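Local coordinates for 2-polyprenyl-6-methoxyphenol hydroxylase-like FAD-dependent oxidoreductase (Streptomyces sp. NRRL 11266, PDB 6UI5), which binds flavin-adenine dinucleotide in a Rossmann-type domain and probably acts as a flavin-dependent oxidoreductase, at residues L198-T201 with D205-L208; E272-G277 with A285-Y290; A304-W309 with D325-E330; Q345-L348 with P353-R356. One frame throughout, in Å; residues are numbered along the deposited sequence.

Contact 1. Residues L198-T201 with D205-L208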
loop_
_atom_site.group_PDB
_atom_site.type_symbol
_atom_site.label_atom_id
_atom_site.label_comp_id
_atom_site.label_asym_id
_atom_site.label_seq_id
_atom_site.Cartn_x
_atom_site.Cartn_y
_atom_site.Cartn_z
ATOM N N LEU A 198 -12.080 -23.195 2.243
ATOM C CA LEU A 198 -12.653 -21.880 2.033
ATOM C C LEU A 198 -12.871 -21.631 0.549
ATOM O O LEU A 198 -12.038 -21.996 -0.288
ATOM C CB LEU A 198 -11.747 -20.823 2.648
ATOM C CG LEU A 198 -11.968 -19.369 2.277
ATOM C CD1 LEU A 198 -11.792 -18.478 3.489
ATOM C CD2 LEU A 198 -10.941 -19.051 1.238
ATOM N N SER A 199 -14.004 -21.011 0.227
ATOM C CA SER A 199 -14.437 -20.793 -1.153
ATOM C C SER A 199 -14.729 -19.308 -1.352
ATOM O O SER A 199 -15.887 -18.876 -1.317
ATOM C CB SER A 199 -15.668 -21.672 -1.508
ATOM O OG SER A 199 -15.848 -21.721 -2.916
ATOM N N TYR A 200 -13.660 -18.530 -1.549
ATOM C CA TYR A 200 -13.782 -17.206 -2.145
ATOM C C TYR A 200 -14.594 -17.321 -3.424
ATOM O O TYR A 200 -14.327 -18.183 -4.267
ATOM C CB TYR A 200 -12.399 -16.610 -2.465
ATOM C CG TYR A 200 -11.622 -15.990 -1.310
ATOM C CD1 TYR A 200 -12.005 -14.777 -0.747
ATOM C CD2 TYR A 200 -10.467 -16.585 -0.834
ATOM C CE1 TYR A 200 -11.278 -14.204 0.298
ATOM C CE2 TYR A 200 -9.740 -16.024 0.212
ATOM C CZ TYR A 200 -10.148 -14.835 0.778
ATOM O OH TYR A 200 -9.408 -14.292 1.817
ATOM N N THR A 201 -15.594 -16.463 -3.559
ATOM C CA THR A 201 -16.489 -16.464 -4.703
ATOM C C THR A 201 -16.197 -15.255 -5.595
ATOM O O THR A 201 -15.209 -14.529 -5.402
ATOM C CB THR A 201 -17.938 -16.502 -4.213
ATOM O OG1 THR A 201 -18.169 -15.418 -3.307
ATOM C CG2 THR A 201 -18.210 -17.816 -3.490
ATOM N N ASP A 205 -17.563 -12.318 -1.023
ATOM C CA ASP A 205 -18.152 -13.229 -0.046
ATOM C C ASP A 205 -17.442 -14.577 -0.020
ATOM O O ASP A 205 -17.188 -15.182 -1.066
ATOM C CB ASP A 205 -19.634 -13.431 -0.352
ATOM C CG ASP A 205 -20.301 -12.156 -0.802
ATOM O OD1 ASP A 205 -20.344 -11.912 -2.024
ATOM O OD2 ASP A 205 -20.750 -11.378 0.060
ATOM N N GLN A 206 -17.162 -15.064 1.186
ATOM C CA GLN A 206 -16.444 -16.311 1.391
ATOM C C GLN A 206 -17.329 -17.307 2.125
ATOM O O GLN A 206 -18.268 -16.931 2.838
ATOM C CB GLN A 206 -15.146 -16.078 2.189
ATOM C CG GLN A 206 -14.413 -14.752 1.854
ATOM C CD GLN A 206 -13.282 -14.404 2.837
ATOM O OE1 GLN A 206 -12.553 -15.285 3.302
ATOM N NE2 GLN A 206 -13.124 -13.112 3.136
ATOM N N PHE A 207 -17.039 -18.588 1.924
ATOM C CA PHE A 207 -17.603 -19.642 2.755
ATOM C C PHE A 207 -16.507 -20.600 3.195
ATOM O O PHE A 207 -15.802 -21.165 2.354
ATOM C CB PHE A 207 -18.685 -20.447 2.040
ATOM C CG PHE A 207 -19.066 -21.691 2.792
ATOM C CD1 PHE A 207 -19.928 -21.623 3.873
ATOM C CD2 PHE A 207 -18.515 -22.918 2.460
ATOM C CE1 PHE A 207 -20.263 -22.759 4.585
ATOM C CE2 PHE A 207 -18.841 -24.052 3.174
ATOM C CZ PHE A 207 -19.719 -23.972 4.238
ATOM N N LEU A 208 -16.404 -20.831 4.498
ATOM C CA LEU A 208 -15.459 -21.795 5.044
ATOM C C LEU A 208 -16.214 -22.973 5.640
ATOM O O LEU A 208 -17.048 -22.790 6.531
ATOM C CB LEU A 208 -14.564 -21.164 6.111
ATOM C CG LEU A 208 -13.687 -22.237 6.763
ATOM C CD1 LEU A 208 -12.705 -22.804 5.739
ATOM C CD2 LEU A 208 -12.953 -21.717 7.990
#
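Tyr200 and Gln206 run side by side and point the same way, the tyrosine ring and the glutamine amide turned only 24° from each other. The closest approach of this pair is Tyr200 CE1 to Gln206 CD, 3.2 Å, and it comes obliquely. A first torsion that sets CG anti to the carbonyl carbon (chi1 -37°), with the chain extended beyond, lays Gln206 along the ring. Its OE1 also meets the methyl Leu198 CD1 at 3.3 Å. The far end of the ring is tied elsewhere, Tyr200 OH being hydrogen-bonded to Tyr292 OH. Further along, Leu208 CD1 packs against Leu198 CB at 3.8 Å. Beneath these side chains the backbones run antiparallel. Ser199 N donates to Phe207 O at 2.8 Å, whereas the return bond from Phe207 N to Ser199 O is weak at 3.5 Å; Leu198 CA adds a CA-H...O contact to the same Phe207 O. Near the turn, Asp205 O accepts from Thr201 N at 3.2 Å and apparently from Thr201 OG1 too, at a distance so short that its detail is doubtful. Pairing of this kind, with three residues between the segments, is that of a hairpin-like turn leading into strand 206-211 of the antiparallel sheet.

Contact 2. Residues E272-G277 with A285-Y290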
loop_
_atom_site.group_PDB
_atom_site.type_symbol
_atom_site.label_atom_id
_atom_site.label_comp_id
_atom_site.label_asym_id
_atom_site.label_seq_id
_atom_site.Cartn_x
_atom_site.Cartn_y
_atom_site.Cartn_z
ATOM N N GLU A 272 -9.749 4.753 22.242
ATOM C CA GLU A 272 -8.826 5.887 22.238
ATOM C C GLU A 272 -7.805 5.808 23.371
ATOM O O GLU A 272 -6.660 6.231 23.203
ATOM C CB GLU A 272 -9.616 7.187 22.336
ATOM C CG GLU A 272 -8.755 8.415 22.253
ATOM C CD GLU A 272 -9.487 9.672 22.666
ATOM O OE1 GLU A 272 -10.724 9.744 22.466
ATOM O OE2 GLU A 272 -8.813 10.587 23.191
ATOM N N GLN A 273 -8.198 5.265 24.515
ATOM C CA GLN A 273 -7.351 5.163 25.698
ATOM C C GLN A 273 -7.544 3.757 26.253
ATOM O O GLN A 273 -8.641 3.442 26.724
ATOM C CB GLN A 273 -7.732 6.221 26.749
ATOM C CG GLN A 273 -7.517 7.641 26.299
ATOM C CD GLN A 273 -6.049 7.913 25.963
ATOM O OE1 GLN A 273 -5.143 7.345 26.581
ATOM N NE2 GLN A 273 -5.812 8.771 24.970
ATOM N N TYR A 274 -6.511 2.901 26.200
ATOM C CA TYR A 274 -6.698 1.589 26.813
ATOM C C TYR A 274 -6.617 1.660 28.324
ATOM O O TYR A 274 -6.719 0.614 28.980
ATOM C CB TYR A 274 -5.680 0.545 26.340
ATOM C CG TYR A 274 -5.696 0.144 24.879
ATOM C CD1 TYR A 274 -6.396 0.872 23.937
ATOM C CD2 TYR A 274 -4.996 -0.978 24.446
ATOM C CE1 TYR A 274 -6.391 0.511 22.600
ATOM C CE2 TYR A 274 -4.984 -1.349 23.099
ATOM C CZ TYR A 274 -5.675 -0.588 22.183
ATOM O OH TYR A 274 -5.663 -0.921 20.839
ATOM N N ARG A 275 -6.429 2.856 28.883
ATOM C CA ARG A 275 -6.318 3.022 30.325
ATOM C C ARG A 275 -6.965 4.330 30.753
ATOM O O ARG A 275 -6.757 5.364 30.117
ATOM C CB ARG A 275 -4.854 3.024 30.770
ATOM C CG ARG A 275 -4.725 3.308 32.237
ATOM C CD ARG A 275 -3.417 3.974 32.631
ATOM N NE ARG A 275 -3.383 4.063 34.088
ATOM C CZ ARG A 275 -2.334 4.434 34.811
ATOM N NH1 ARG A 275 -1.191 4.777 34.224
ATOM N NH2 ARG A 275 -2.433 4.459 36.132
ATOM N N LYS A 276 -7.733 4.294 31.845
ATOM C CA LYS A 276 -8.216 5.509 32.475
ATOM C C LYS A 276 -8.002 5.381 33.986
ATOM O O LYS A 276 -8.943 5.259 34.747
ATOM C CB LYS A 276 -9.680 5.798 32.125
ATOM C CG LYS A 276 -10.217 7.098 32.745
ATOM C CD LYS A 276 -11.548 7.598 32.146
ATOM C CE LYS A 276 -11.565 7.511 30.612
ATOM N NZ LYS A 276 -10.752 8.485 29.793
ATOM N N GLY A 277 -6.738 5.393 34.412
ATOM C CA GLY A 277 -6.364 5.399 35.815
ATOM C C GLY A 277 -7.111 4.413 36.691
ATOM O O GLY A 277 -8.233 4.691 37.113
ATOM N N ALA A 285 -12.654 -5.663 24.023
ATOM C CA ALA A 285 -13.010 -4.372 24.612
ATOM C C ALA A 285 -12.089 -3.234 24.152
ATOM O O ALA A 285 -12.503 -2.071 24.162
ATOM C CB ALA A 285 -12.990 -4.483 26.139
ATOM N N ALA A 286 -10.849 -3.521 23.763
ATOM C CA ALA A 286 -9.983 -2.448 23.299
ATOM C C ALA A 286 -9.990 -2.291 21.785
ATOM O O ALA A 286 -9.785 -1.169 21.294
ATOM C CB ALA A 286 -8.540 -2.661 23.796
ATOM N N HIS A 287 -10.263 -3.367 21.038
ATOM C CA HIS A 287 -10.105 -3.291 19.589
ATOM C C HIS A 287 -10.720 -4.530 18.957
ATOM O O HIS A 287 -10.560 -5.644 19.481
ATOM C CB HIS A 287 -8.609 -3.185 19.204
ATOM C CG HIS A 287 -7.737 -4.056 20.043
ATOM N ND1 HIS A 287 -7.566 -5.401 19.786
ATOM C CD2 HIS A 287 -7.059 -3.800 21.189
ATOM C CE1 HIS A 287 -6.791 -5.930 20.724
ATOM N NE2 HIS A 287 -6.470 -4.981 21.586
ATOM N N VAL A 288 -11.384 -4.323 17.813
ATOM C CA VAL A 288 -12.082 -5.375 17.071
ATOM C C VAL A 288 -12.014 -5.048 15.587
ATOM O O VAL A 288 -11.855 -3.889 15.197
ATOM C CB VAL A 288 -13.573 -5.520 17.465
ATOM C CG1 VAL A 288 -13.716 -5.958 18.935
ATOM C CG2 VAL A 288 -14.285 -4.222 17.195
ATOM N N HIS A 289 -12.190 -6.076 14.755
ATOM C CA HIS A 289 -11.957 -5.980 13.316
ATOM C C HIS A 289 -12.307 -7.341 12.741
ATOM O O HIS A 289 -12.582 -8.287 13.484
ATOM C CB HIS A 289 -10.508 -5.620 12.992
ATOM C CG HIS A 289 -9.526 -6.401 13.796
ATOM N ND1 HIS A 289 -9.340 -7.757 13.626
ATOM C CD2 HIS A 289 -8.728 -6.038 14.825
ATOM C CE1 HIS A 289 -8.443 -8.189 14.496
ATOM N NE2 HIS A 289 -8.056 -7.167 15.237
ATOM N N TYR A 290 -12.279 -7.433 11.417
ATOM C CA TYR A 290 -12.546 -8.703 10.768
ATOM C C TYR A 290 -11.488 -9.726 11.180
ATOM O O TYR A 290 -10.296 -9.391 11.317
ATOM C CB TYR A 290 -12.573 -8.552 9.249
ATOM C CG TYR A 290 -12.877 -9.824 8.510
ATOM C CD1 TYR A 290 -14.182 -10.268 8.391
ATOM C CD2 TYR A 290 -11.874 -10.581 7.930
ATOM C CE1 TYR A 290 -14.483 -11.437 7.724
ATOM C CE2 TYR A 290 -12.164 -11.749 7.245
ATOM C CZ TYR A 290 -13.471 -12.176 7.149
ATOM O OH TYR A 290 -13.787 -13.348 6.486
#
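Tyr274 lays one face of its ring on the methyl of Ala286 in a CH-pi contact. Ala286 CB stands 3.8 Å from the ring centroid and 7° off the ring normal, almost exactly above the centre, so the ring carbons lie at similar distances from it. The ring leaves the backbone on the side of Tyr274 N, its CG anti to the carbonyl carbon (chi1 -64°), and bridges to a residue whose CA is 6.3 Å from Tyr274 CA. A second, aromatic interaction continues from the phenol end. The rings of Tyr274 and His287 meet obliquely, with planes at 31°. Their centroids are 5.6 Å apart. The nearest atoms of this pair are Tyr274 OH and His287 CD2, at 3.2 Å. Polar bonding looks outward from the pair: Tyr274 OH is hydrogen-bonded to Asn270 OD1, and His287 NE2 to Asp303 OD2. On the backbone, Tyr274 N is bonded to His328 ND1, which ties the loop to helix 325-346. The His287 side chain lies about 6 Å from the bound FAD. With all three touching residues buried, the chemistry is that of methyl, ring and phenol oxygen meeting without direct hydrogen bonding between the segments, while the bonds to Asn270 and Asp303 probably limit how far the two rings can turn.

Contact 3. Residues A304-W309 with D325-E330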
loop_
_atom_site.group_PDB
_atom_site.type_symbol
_atom_site.label_atom_id
_atom_site.label_comp_id
_atom_site.label_asym_id
_atom_site.label_seq_id
_atom_site.Cartn_x
_atom_site.Cartn_y
_atom_site.Cartn_z
ATOM N N ALA A 304 -2.739 -8.976 27.316
ATOM C CA ALA A 304 -2.649 -9.430 28.698
ATOM C C ALA A 304 -1.206 -9.661 29.104
ATOM O O ALA A 304 -0.819 -9.388 30.252
ATOM C CB ALA A 304 -3.466 -10.719 28.892
ATOM N N VAL A 305 -0.404 -10.210 28.194
ATOM C CA VAL A 305 0.992 -10.452 28.530
ATOM C C VAL A 305 1.692 -9.127 28.800
ATOM O O VAL A 305 2.435 -8.995 29.777
ATOM C CB VAL A 305 1.655 -11.279 27.417
ATOM C CG1 VAL A 305 3.152 -11.404 27.632
ATOM C CG2 VAL A 305 1.002 -12.681 27.378
ATOM N N ASN A 306 1.371 -8.097 28.010
ATOM C CA ASN A 306 1.911 -6.767 28.275
ATOM C C ASN A 306 1.455 -6.234 29.629
ATOM O O ASN A 306 2.268 -5.738 30.409
ATOM C CB ASN A 306 1.501 -5.805 27.170
ATOM C CG ASN A 306 2.209 -4.463 27.297
ATOM O OD1 ASN A 306 1.932 -3.695 28.216
ATOM N ND2 ASN A 306 3.152 -4.190 26.393
ATOM N N LEU A 307 0.153 -6.333 29.938
ATOM C CA LEU A 307 -0.355 -5.639 31.123
ATOM C C LEU A 307 -0.154 -6.433 32.408
ATOM O O LEU A 307 0.104 -5.841 33.465
ATOM C CB LEU A 307 -1.829 -5.300 30.951
ATOM C CG LEU A 307 -2.474 -4.713 32.193
ATOM C CD1 LEU A 307 -1.807 -3.404 32.495
ATOM C CD2 LEU A 307 -3.979 -4.533 31.995
ATOM N N GLY A 308 -0.273 -7.757 32.359
ATOM C CA GLY A 308 0.107 -8.534 33.520
ATOM C C GLY A 308 1.620 -8.605 33.611
ATOM O O GLY A 308 2.290 -9.122 32.695
ATOM N N TRP A 309 2.135 -8.051 34.716
ATOM C CA TRP A 309 3.542 -7.881 35.111
ATOM C C TRP A 309 3.704 -6.398 35.423
ATOM O O TRP A 309 4.141 -6.043 36.525
ATOM C CB TRP A 309 4.585 -8.421 34.102
ATOM C CG TRP A 309 5.130 -7.495 32.958
ATOM C CD1 TRP A 309 4.798 -7.549 31.636
ATOM C CD2 TRP A 309 6.121 -6.455 33.071
ATOM N NE1 TRP A 309 5.482 -6.584 30.917
ATOM C CE2 TRP A 309 6.306 -5.905 31.776
ATOM C CE3 TRP A 309 6.867 -5.936 34.138
ATOM C CZ2 TRP A 309 7.205 -4.853 31.522
ATOM C CZ3 TRP A 309 7.773 -4.891 33.883
ATOM C CH2 TRP A 309 7.929 -4.368 32.583
ATOM N N ASP A 325 1.722 3.398 32.237
ATOM C CA ASP A 325 1.317 4.219 31.107
ATOM C C ASP A 325 1.878 3.678 29.809
ATOM O O ASP A 325 1.419 4.078 28.730
ATOM C CB ASP A 325 1.731 5.676 31.324
ATOM C CG ASP A 325 0.811 6.408 32.304
ATOM O OD1 ASP A 325 -0.409 6.110 32.360
ATOM O OD2 ASP A 325 1.314 7.291 33.027
ATOM N N SER A 326 2.871 2.790 29.888
ATOM C CA SER A 326 3.403 2.167 28.689
ATOM C C SER A 326 2.481 1.076 28.183
ATOM O O SER A 326 2.611 0.658 27.021
ATOM C CB SER A 326 4.799 1.589 28.939
ATOM O OG SER A 326 4.738 0.346 29.629
ATOM N N TYR A 327 1.554 0.605 29.025
ATOM C CA TYR A 327 0.516 -0.285 28.517
ATOM C C TYR A 327 -0.198 0.367 27.339
ATOM O O TYR A 327 -0.152 -0.145 26.212
ATOM C CB TYR A 327 -0.466 -0.652 29.616
ATOM C CG TYR A 327 -1.644 -1.435 29.092
ATOM C CD1 TYR A 327 -1.485 -2.743 28.659
ATOM C CD2 TYR A 327 -2.911 -0.864 29.024
ATOM C CE1 TYR A 327 -2.541 -3.460 28.171
ATOM C CE2 TYR A 327 -3.981 -1.582 28.551
ATOM C CZ TYR A 327 -3.787 -2.877 28.123
ATOM O OH TYR A 327 -4.827 -3.610 27.630
ATOM N N HIS A 328 -0.812 1.544 27.560
ATOM C CA HIS A 328 -1.481 2.204 26.442
ATOM C C HIS A 328 -0.523 2.454 25.276
ATOM O O HIS A 328 -0.858 2.184 24.114
ATOM C CB HIS A 328 -2.120 3.530 26.847
ATOM C CG HIS A 328 -2.640 4.293 25.661
ATOM N ND1 HIS A 328 -3.926 4.135 25.179
ATOM C CD2 HIS A 328 -2.017 5.141 24.800
ATOM C CE1 HIS A 328 -4.085 4.894 24.104
ATOM N NE2 HIS A 328 -2.942 5.513 23.850
ATOM N N VAL A 329 0.655 3.022 25.553
ATOM C CA VAL A 329 1.556 3.376 24.457
ATOM C C VAL A 329 1.848 2.160 23.596
ATOM O O VAL A 329 1.694 2.184 22.368
ATOM C CB VAL A 329 2.858 3.976 24.996
ATOM C CG1 VAL A 329 3.767 4.321 23.815
ATOM C CG2 VAL A 329 2.554 5.176 25.839
ATOM N N GLU A 330 2.272 1.078 24.238
ATOM C CA GLU A 330 2.690 -0.097 23.497
ATOM C C GLU A 330 1.508 -0.763 22.823
ATOM O O GLU A 330 1.602 -1.156 21.656
ATOM C CB GLU A 330 3.403 -1.069 24.438
ATOM C CG GLU A 330 4.870 -0.743 24.565
ATOM C CD GLU A 330 5.472 -1.215 25.876
ATOM O OE1 GLU A 330 6.495 -0.630 26.293
ATOM O OE2 GLU A 330 4.937 -2.171 26.477
#
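Tyr327 meets both Leu307 and Asn306 of the facing helix, and these three residues have most of the surface buried here. Leu307 comes over a face of the ring: its CD1 lies 4.2 Å from the centroid, displaced toward the rim, and its CB touches Tyr327 CE1 at 3.4 Å. Asn306 approaches the ring edge instead, with OD1 3.6 Å from Tyr327 CD1. The phenol is held at its far end by a hydrogen bond from Tyr327 OH to Ile281 O. Swung to the side away from its own N (chi1 -172°), the Asn306 amide spans the gap to Glu330, and its ND2 donates to Glu330 OE2 at 2.7 Å in a nearly straight bond of 163°. The carboxylate oxygen lies close to the amide plane and offers its anti lone pair. Lys310 NZ binds both Asn306 OD1 and Glu330 OE2, completing a polar cluster around the buried Asn306 and Glu330; Glu330 OE1 has its own salt bridge to Arg469 NH1. These two positive neighbours would probably stabilise the ionised carboxylate. Segments 304-309 and 325-330 run nearly antiparallel, at 167°, their axes approaching to 9.6 Å. Helix 12-22 packs beside Ala304 and Val305, helix 484-495 places Trp494 against Ser326 and Glu330, and Ile281 belongs to edge strand 279-281 of the parallel sheet.

Contact 4. Residues Q345-L348 with P353-R356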
loop_
_atom_site.group_PDB
_atom_site.type_symbol
_atom_site.label_atom_id
_atom_site.label_comp_id
_atom_site.label_asym_id
_atom_site.label_seq_id
_atom_site.Cartn_x
_atom_site.Cartn_y
_atom_site.Cartn_z
ATOM N N GLN A 345 -6.572 -5.396 4.230
ATOM C CA GLN A 345 -6.901 -6.672 3.597
ATOM C C GLN A 345 -8.307 -6.646 3.007
ATOM O O GLN A 345 -8.516 -7.119 1.883
ATOM C CB GLN A 345 -6.744 -7.834 4.589
ATOM C CG GLN A 345 -5.270 -8.244 4.814
ATOM C CD GLN A 345 -5.118 -9.429 5.768
ATOM O OE1 GLN A 345 -5.556 -10.548 5.458
ATOM N NE2 GLN A 345 -4.514 -9.184 6.948
ATOM N N LEU A 346 -9.285 -6.076 3.723
ATOM C CA LEU A 346 -10.647 -6.078 3.177
ATOM C C LEU A 346 -10.719 -5.294 1.867
ATOM O O LEU A 346 -11.500 -5.646 0.972
ATOM C CB LEU A 346 -11.647 -5.511 4.188
ATOM C CG LEU A 346 -12.056 -6.423 5.348
ATOM C CD1 LEU A 346 -13.189 -5.800 6.157
ATOM C CD2 LEU A 346 -12.448 -7.807 4.846
ATOM N N ALA A 347 -9.881 -4.261 1.714
ATOM C CA ALA A 347 -10.001 -3.409 0.533
ATOM C C ALA A 347 -9.458 -4.067 -0.719
ATOM O O ALA A 347 -9.530 -3.453 -1.787
ATOM C CB ALA A 347 -9.295 -2.072 0.758
ATOM N N LEU A 348 -8.904 -5.277 -0.618
ATOM C CA LEU A 348 -8.611 -6.091 -1.793
ATOM C C LEU A 348 -9.764 -7.020 -2.155
ATOM O O LEU A 348 -9.644 -7.799 -3.109
ATOM C CB LEU A 348 -7.333 -6.917 -1.589
ATOM C CG LEU A 348 -6.014 -6.152 -1.460
ATOM C CD1 LEU A 348 -5.884 -5.521 -0.118
ATOM C CD2 LEU A 348 -4.807 -7.045 -1.736
ATOM N N PRO A 353 -14.712 -2.530 -7.605
ATOM C CA PRO A 353 -13.856 -1.486 -8.225
ATOM C C PRO A 353 -12.595 -1.153 -7.425
ATOM O O PRO A 353 -11.486 -1.063 -7.988
ATOM C CB PRO A 353 -14.794 -0.272 -8.317
ATOM C CG PRO A 353 -15.965 -0.599 -7.406
ATOM C CD PRO A 353 -16.110 -2.073 -7.481
ATOM N N LEU A 354 -12.750 -0.915 -6.120
ATOM C CA LEU A 354 -11.600 -0.704 -5.257
ATOM C C LEU A 354 -10.651 -1.899 -5.315
ATOM O O LEU A 354 -9.459 -1.739 -5.589
ATOM C CB LEU A 354 -12.076 -0.437 -3.826
ATOM C CG LEU A 354 -11.014 -0.170 -2.748
ATOM C CD1 LEU A 354 -10.300 1.207 -2.949
ATOM C CD2 LEU A 354 -11.627 -0.271 -1.343
ATOM N N ALA A 355 -11.175 -3.113 -5.132
ATOM C CA ALA A 355 -10.312 -4.294 -5.115
ATOM C C ALA A 355 -9.530 -4.450 -6.415
ATOM O O ALA A 355 -8.376 -4.899 -6.396
ATOM C CB ALA A 355 -11.128 -5.555 -4.844
ATOM N N ARG A 356 -10.134 -4.092 -7.552
ATOM C CA ARG A 356 -9.445 -4.242 -8.828
ATOM C C ARG A 356 -8.055 -3.613 -8.766
ATOM O O ARG A 356 -7.047 -4.297 -8.974
ATOM C CB ARG A 356 -10.277 -3.630 -9.957
ATOM C CG ARG A 356 -9.501 -3.404 -11.236
ATOM C CD ARG A 356 -10.389 -2.772 -12.309
ATOM N NE ARG A 356 -10.918 -3.719 -13.298
ATOM C CZ ARG A 356 -10.197 -4.224 -14.298
ATOM N NH1 ARG A 356 -8.917 -3.889 -14.439
ATOM N NH2 ARG A 356 -10.747 -5.070 -15.157
#
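Leu354 has an extended first torsion (chi1 -179°), and with chi2 at 69° its CD2 is brought to the methyl of Ala347, 3.6 Å from Ala347 CB. The leucine also lies against the carbonyl of that residue, with Leu354 CG 3.7 Å and Leu354 CD2 3.8 Å from Ala347 O. On the other segment the chain has just left helix 325-346: Ala347 and Leu348 have psi close to zero, and Leu348 N is hydrogen-bonded to Gln345 O at 3.1 Å, a tight last turn that brings the carbonyls of Ala347 and Leu348 round to Ala355. Ala347 O receives a CA-H...O contact from Ala355 CA at 3.5 Å. Next to it, Leu348 O lies against Ala355 CB at 3.2 Å, a close approach of a carbonyl to a methyl. The backbones meet closely here, the CA atoms of Leu348 and Ala355 being 4.1 Å apart. The CB of Leu348 points away from 353-356, and its side chain touches Arg359 and Met362 further along helix 352-365. The second subunit also reaches this contact: Leu354 of that subunit packs on both Ala347 and Leu354, making the bend part of the dimer interface. Gln345 anchors the end of the first helix through bonds to Ala76 N, Asn293 and Asn341. The whole is a short connection in which helix 325-346 ends and helix 352-365 begins, the first turn of the second helix folding back onto the last residues after the first.

In the fold
Contacts 2 and 3 are neighbours, their centres 12 Å apart, and are joined by a probable hydrogen bond between Tyr274 N and His328 ND1 and by packing of Tyr274 CB on Tyr327 CE2; Arg275 NH1 and Asp325 OD1 add a salt bridge whose modelled length is doubtfully short. Both lie near the flavin: the His287 side chain is about 6 Å and that of Tyr327 about 9 Å from FAD. Contact 1 is some 30 Å from contact 2 between centres, yet its Gln206 NE2 packs against Tyr290 OH of 285-290, and the Leu208 side chain comes within about 7 Å of FAD. Helix 325-346 runs from contact 3 to contact 4, whose centres are 34 Å apart; contact 4 touches contact 2 through Tyr290 and Leu346.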